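Local coordinates for protein 5-formaminoimidazole-4-carboxamide-1-(Beta)-D-ribofuranosyl 5'-monophosphate synthetase (Thermococcus kodakarensis, PDB 2PBZ) that probably acts as an ATP-dependent ligase of purine biosynthesis, forming a carbon-nitrogen bond on the route to IMP with magnesium or manganese as cofactor, at residues Glu185-Val193 against Asp270-Ser280. Residues are numbered along the deposited sequence; the frame is centred on the assembly and turned at random.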
loop_
_atom_site.group_PDB
_atom_site.type_symbol
_atom_site.label_atom_id
_atom_site.label_comp_id
_atom_site.label_asym_id
_atom_site.label_seq_id
_atom_site.Cartn_x
_atom_site.Cartn_y
_atom_site.Cartn_z
ATOM N N GLU A 185 10.797 -15.236 12.089
ATOM C CA GLU A 185 10.564 -13.828 11.780
ATOM C C GLU A 185 9.237 -13.616 11.050
ATOM O O GLU A 185 8.986 -14.242 10.029
ATOM C CB GLU A 185 11.719 -13.286 10.924
ATOM C CG GLU A 185 13.014 -13.000 11.674
ATOM C CD GLU A 185 14.215 -12.886 10.744
ATOM O OE1 GLU A 185 14.015 -12.505 9.584
ATOM O OE2 GLU A 185 15.357 -13.164 11.164
ATOM N N LEU A 186 8.395 -12.746 11.603
ATOM C CA LEU A 186 7.096 -12.390 11.017
ATOM C C LEU A 186 7.463 -11.136 10.221
ATOM O O LEU A 186 7.632 -10.060 10.790
ATOM C CB LEU A 186 6.088 -12.074 12.136
ATOM C CG LEU A 186 4.611 -11.681 11.942
ATOM C CD1 LEU A 186 4.248 -11.658 10.486
ATOM C CD2 LEU A 186 3.722 -12.646 12.717
ATOM N N LEU A 187 7.593 -11.287 8.907
ATOM C CA LEU A 187 8.028 -10.192 8.058
ATOM C C LEU A 187 7.029 -9.410 7.224
ATOM O O LEU A 187 7.401 -8.485 6.529
ATOM C CB LEU A 187 9.163 -10.694 7.158
ATOM C CG LEU A 187 10.364 -11.178 7.982
ATOM C CD1 LEU A 187 11.394 -11.780 7.083
ATOM C CD2 LEU A 187 10.968 -10.024 8.754
ATOM N N GLY A 188 5.763 -9.757 7.285
ATOM C CA GLY A 188 4.809 -8.993 6.516
ATOM C C GLY A 188 3.440 -9.612 6.439
ATOM O O GLY A 188 3.243 -10.781 6.767
ATOM N N VAL A 189 2.485 -8.797 6.025
ATOM C CA VAL A 189 1.123 -9.256 5.848
ATOM C C VAL A 189 0.652 -8.662 4.533
ATOM O O VAL A 189 0.650 -7.455 4.324
ATOM C CB VAL A 189 0.171 -8.807 6.972
ATOM C CG1 VAL A 189 -1.200 -9.417 6.728
ATOM C CG2 VAL A 189 0.717 -9.229 8.330
ATOM N N ASP A 190 0.241 -9.558 3.660
ATOM C CA ASP A 190 -0.203 -9.226 2.345
ATOM C C ASP A 190 -1.714 -9.338 2.222
ATOM O O ASP A 190 -2.375 -9.979 3.023
ATOM C CB ASP A 190 0.491 -10.189 1.376
ATOM C CG ASP A 190 0.018 -10.035 -0.033
ATOM O OD1 ASP A 190 0.283 -8.957 -0.621
ATOM O OD2 ASP A 190 -0.623 -10.985 -0.549
ATOM N N GLU A 191 -2.240 -8.688 1.197
ATOM C CA GLU A 191 -3.657 -8.710 0.865
ATOM C C GLU A 191 -3.692 -8.837 -0.658
ATOM O O GLU A 191 -3.063 -8.038 -1.347
ATOM C CB GLU A 191 -4.309 -7.409 1.313
ATOM C CG GLU A 191 -5.750 -7.263 0.900
ATOM C CD GLU A 191 -6.466 -6.191 1.708
ATOM O OE1 GLU A 191 -5.987 -5.027 1.725
ATOM O OE2 GLU A 191 -7.507 -6.539 2.320
ATOM N N ARG A 192 -4.392 -9.843 -1.179
ATOM C CA ARG A 192 -4.459 -10.064 -2.624
ATOM C C ARG A 192 -5.354 -9.082 -3.386
ATOM O O ARG A 192 -6.372 -8.596 -2.869
ATOM C CB ARG A 192 -4.967 -11.484 -2.937
ATOM C CG ARG A 192 -4.304 -12.623 -2.183
ATOM C CD ARG A 192 -3.044 -13.132 -2.851
ATOM N NE ARG A 192 -1.914 -13.126 -1.933
ATOM C CZ ARG A 192 -1.227 -14.203 -1.574
ATOM N NH1 ARG A 192 -1.555 -15.397 -2.056
ATOM N NH2 ARG A 192 -0.207 -14.072 -0.743
ATOM N N VAL A 193 -4.951 -8.777 -4.616
ATOM C CA VAL A 193 -5.739 -7.929 -5.500
ATOM C C VAL A 193 -6.310 -8.939 -6.490
ATOM O O VAL A 193 -5.591 -9.495 -7.309
ATOM C CB VAL A 193 -4.894 -6.859 -6.250
ATOM C CG1 VAL A 193 -5.811 -6.009 -7.149
ATOM C CG2 VAL A 193 -4.194 -5.962 -5.260
ATOM N N ASP A 270 5.962 -16.806 -0.765
ATOM C CA ASP A 270 4.582 -16.609 -1.166
ATOM C C ASP A 270 4.189 -15.776 -2.389
ATOM O O ASP A 270 3.308 -16.189 -3.162
ATOM C CB ASP A 270 3.801 -16.136 0.057
ATOM C CG ASP A 270 2.401 -15.751 -0.277
ATOM O OD1 ASP A 270 2.209 -14.608 -0.748
ATOM O OD2 ASP A 270 1.501 -16.596 -0.085
ATOM N N GLY A 271 4.802 -14.618 -2.581
ATOM C CA GLY A 271 4.416 -13.815 -3.729
ATOM C C GLY A 271 3.829 -12.500 -3.249
ATOM O O GLY A 271 4.032 -11.446 -3.863
ATOM N N GLY A 272 3.082 -12.572 -2.146
ATOM C CA GLY A 272 2.520 -11.378 -1.552
ATOM C C GLY A 272 3.691 -10.679 -0.893
ATOM O O GLY A 272 3.554 -9.608 -0.304
ATOM N N SER A 273 4.859 -11.318 -0.984
ATOM C CA SER A 273 6.081 -10.747 -0.427
ATOM C C SER A 273 6.723 -9.749 -1.397
ATOM O O SER A 273 7.719 -9.112 -1.064
ATOM C CB SER A 273 7.081 -11.851 -0.037
ATOM O OG SER A 273 7.256 -12.799 -1.073
ATOM N N ASN A 274 6.146 -9.624 -2.594
ATOM C CA ASN A 274 6.640 -8.664 -3.579
ATOM C C ASN A 274 6.179 -7.265 -3.137
ATOM O O ASN A 274 6.729 -6.252 -3.575
ATOM C CB ASN A 274 6.080 -8.943 -4.988
ATOM C CG ASN A 274 6.701 -10.162 -5.652
ATOM O OD1 ASN A 274 7.902 -10.365 -5.598
ATOM N ND2 ASN A 274 5.878 -10.960 -6.311
ATOM N N ALA A 275 5.165 -7.216 -2.281
ATOM C CA ALA A 275 4.660 -5.942 -1.794
ATOM C C ALA A 275 5.698 -5.359 -0.841
ATOM O O ALA A 275 6.536 -6.096 -0.319
ATOM C CB ALA A 275 3.310 -6.128 -1.085
ATOM N N ASP A 276 5.629 -4.043 -0.617
ATOM C CA ASP A 276 6.569 -3.329 0.242
ATOM C C ASP A 276 6.242 -3.405 1.747
ATOM O O ASP A 276 5.537 -2.546 2.293
ATOM C CB ASP A 276 6.656 -1.868 -0.242
ATOM C CG ASP A 276 7.623 -1.017 0.568
ATOM O OD1 ASP A 276 8.728 -1.487 0.884
ATOM O OD2 ASP A 276 7.274 0.142 0.871
ATOM N N HIS A 277 6.767 -4.436 2.408
ATOM C CA HIS A 277 6.550 -4.643 3.838
ATOM C C HIS A 277 7.726 -4.085 4.628
ATOM O O HIS A 277 8.837 -4.023 4.108
ATOM C CB HIS A 277 6.453 -6.138 4.177
ATOM C CG HIS A 277 5.499 -6.904 3.315
ATOM N ND1 HIS A 277 4.138 -6.680 3.315
ATOM C CD2 HIS A 277 5.717 -7.893 2.416
ATOM C CE1 HIS A 277 3.560 -7.496 2.454
ATOM N NE2 HIS A 277 4.495 -8.243 1.894
ATOM N N TRP A 278 7.479 -3.651 5.868
ATOM C CA TRP A 278 8.573 -3.202 6.726
ATOM C C TRP A 278 8.700 -4.374 7.717
ATOM O O TRP A 278 9.034 -5.473 7.274
ATOM C CB TRP A 278 8.286 -1.837 7.400
ATOM C CG TRP A 278 7.021 -1.707 8.188
ATOM C CD1 TRP A 278 5.757 -1.615 7.694
ATOM C CD2 TRP A 278 6.900 -1.644 9.616
ATOM N NE1 TRP A 278 4.853 -1.495 8.721
ATOM C CE2 TRP A 278 5.526 -1.511 9.914
ATOM C CE3 TRP A 278 7.819 -1.692 10.676
ATOM C CZ2 TRP A 278 5.044 -1.424 11.231
ATOM C CZ3 TRP A 278 7.340 -1.606 11.988
ATOM C CH2 TRP A 278 5.964 -1.473 12.250
ATOM N N TYR A 279 8.433 -4.214 9.007
ATOM C CA TYR A 279 8.542 -5.382 9.909
ATOM C C TYR A 279 9.965 -5.937 10.038
ATOM O O TYR A 279 10.484 -6.043 11.139
ATOM C CB TYR A 279 7.616 -6.516 9.451
ATOM C CG TYR A 279 6.168 -6.306 9.799
ATOM C CD1 TYR A 279 5.681 -5.040 10.118
ATOM C CD2 TYR A 279 5.269 -7.360 9.755
ATOM C CE1 TYR A 279 4.332 -4.832 10.378
ATOM C CE2 TYR A 279 3.920 -7.159 10.013
ATOM C CZ TYR A 279 3.454 -5.896 10.321
ATOM O OH TYR A 279 2.117 -5.691 10.541
ATOM N N SER A 280 10.586 -6.320 8.925
ATOM C CA SER A 280 11.945 -6.816 8.966
ATOM C C SER A 280 12.826 -5.820 9.730
ATOM O O SER A 280 13.874 -6.177 10.287
ATOM C CB SER A 280 12.457 -6.995 7.550
ATOM O OG SER A 280 11.958 -5.964 6.725
HETATM O O HOH W 1 2.974 -6.053 5.859
#
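Leu187, Gly188 and Asp190 have their nearest CA neighbours in Tyr279, His277 and Gly272; the pairs fall along 270-280 as they rise along 185-193, so the irregular loop runs in the reverse direction. Water 1 joins the two, accepting from Val189 N at 2.8 Å and hydrogen-bonding to His277 ND1. His277 NE2 donates to Gly272 O at 2.8 Å, so both nitrogens hold the ring's rotation. Gly188 CA rests over one face of the His277 ring, 4.1 Å from its centroid; a CB there would strike His277 CG. The Tyr279 ring meets the backbone obliquely, its CD2 3.5 Å from Gly188 N, and Leu187 CD2 packs 3.4 Å from Ser280 CA. Strand 183-194 belongs to a five-stranded antiparallel sheet, consistent with an ATP-grasp domain, and near its end Arg192 makes a cation-pi contact with ATP-binding Tyr172. Bent at chi2 and chi3, Arg192 grips Asp190 OD2 side-on in a salt bridge, NE at 2.9 Å and NH2 bonding to the same oxygen; NH2 also salt-bridges Asp270 OD1 at 2.5 Å, the Asp270 carboxylate plane turned 42° from the guanidinium. A leucine here would probably leave the like charges of Asp190 OD2 and Asp270 OD1, 4.6 Å apart, without their cation. Asp270 OD1 also accepts from Gly272 N, closing an Asx turn.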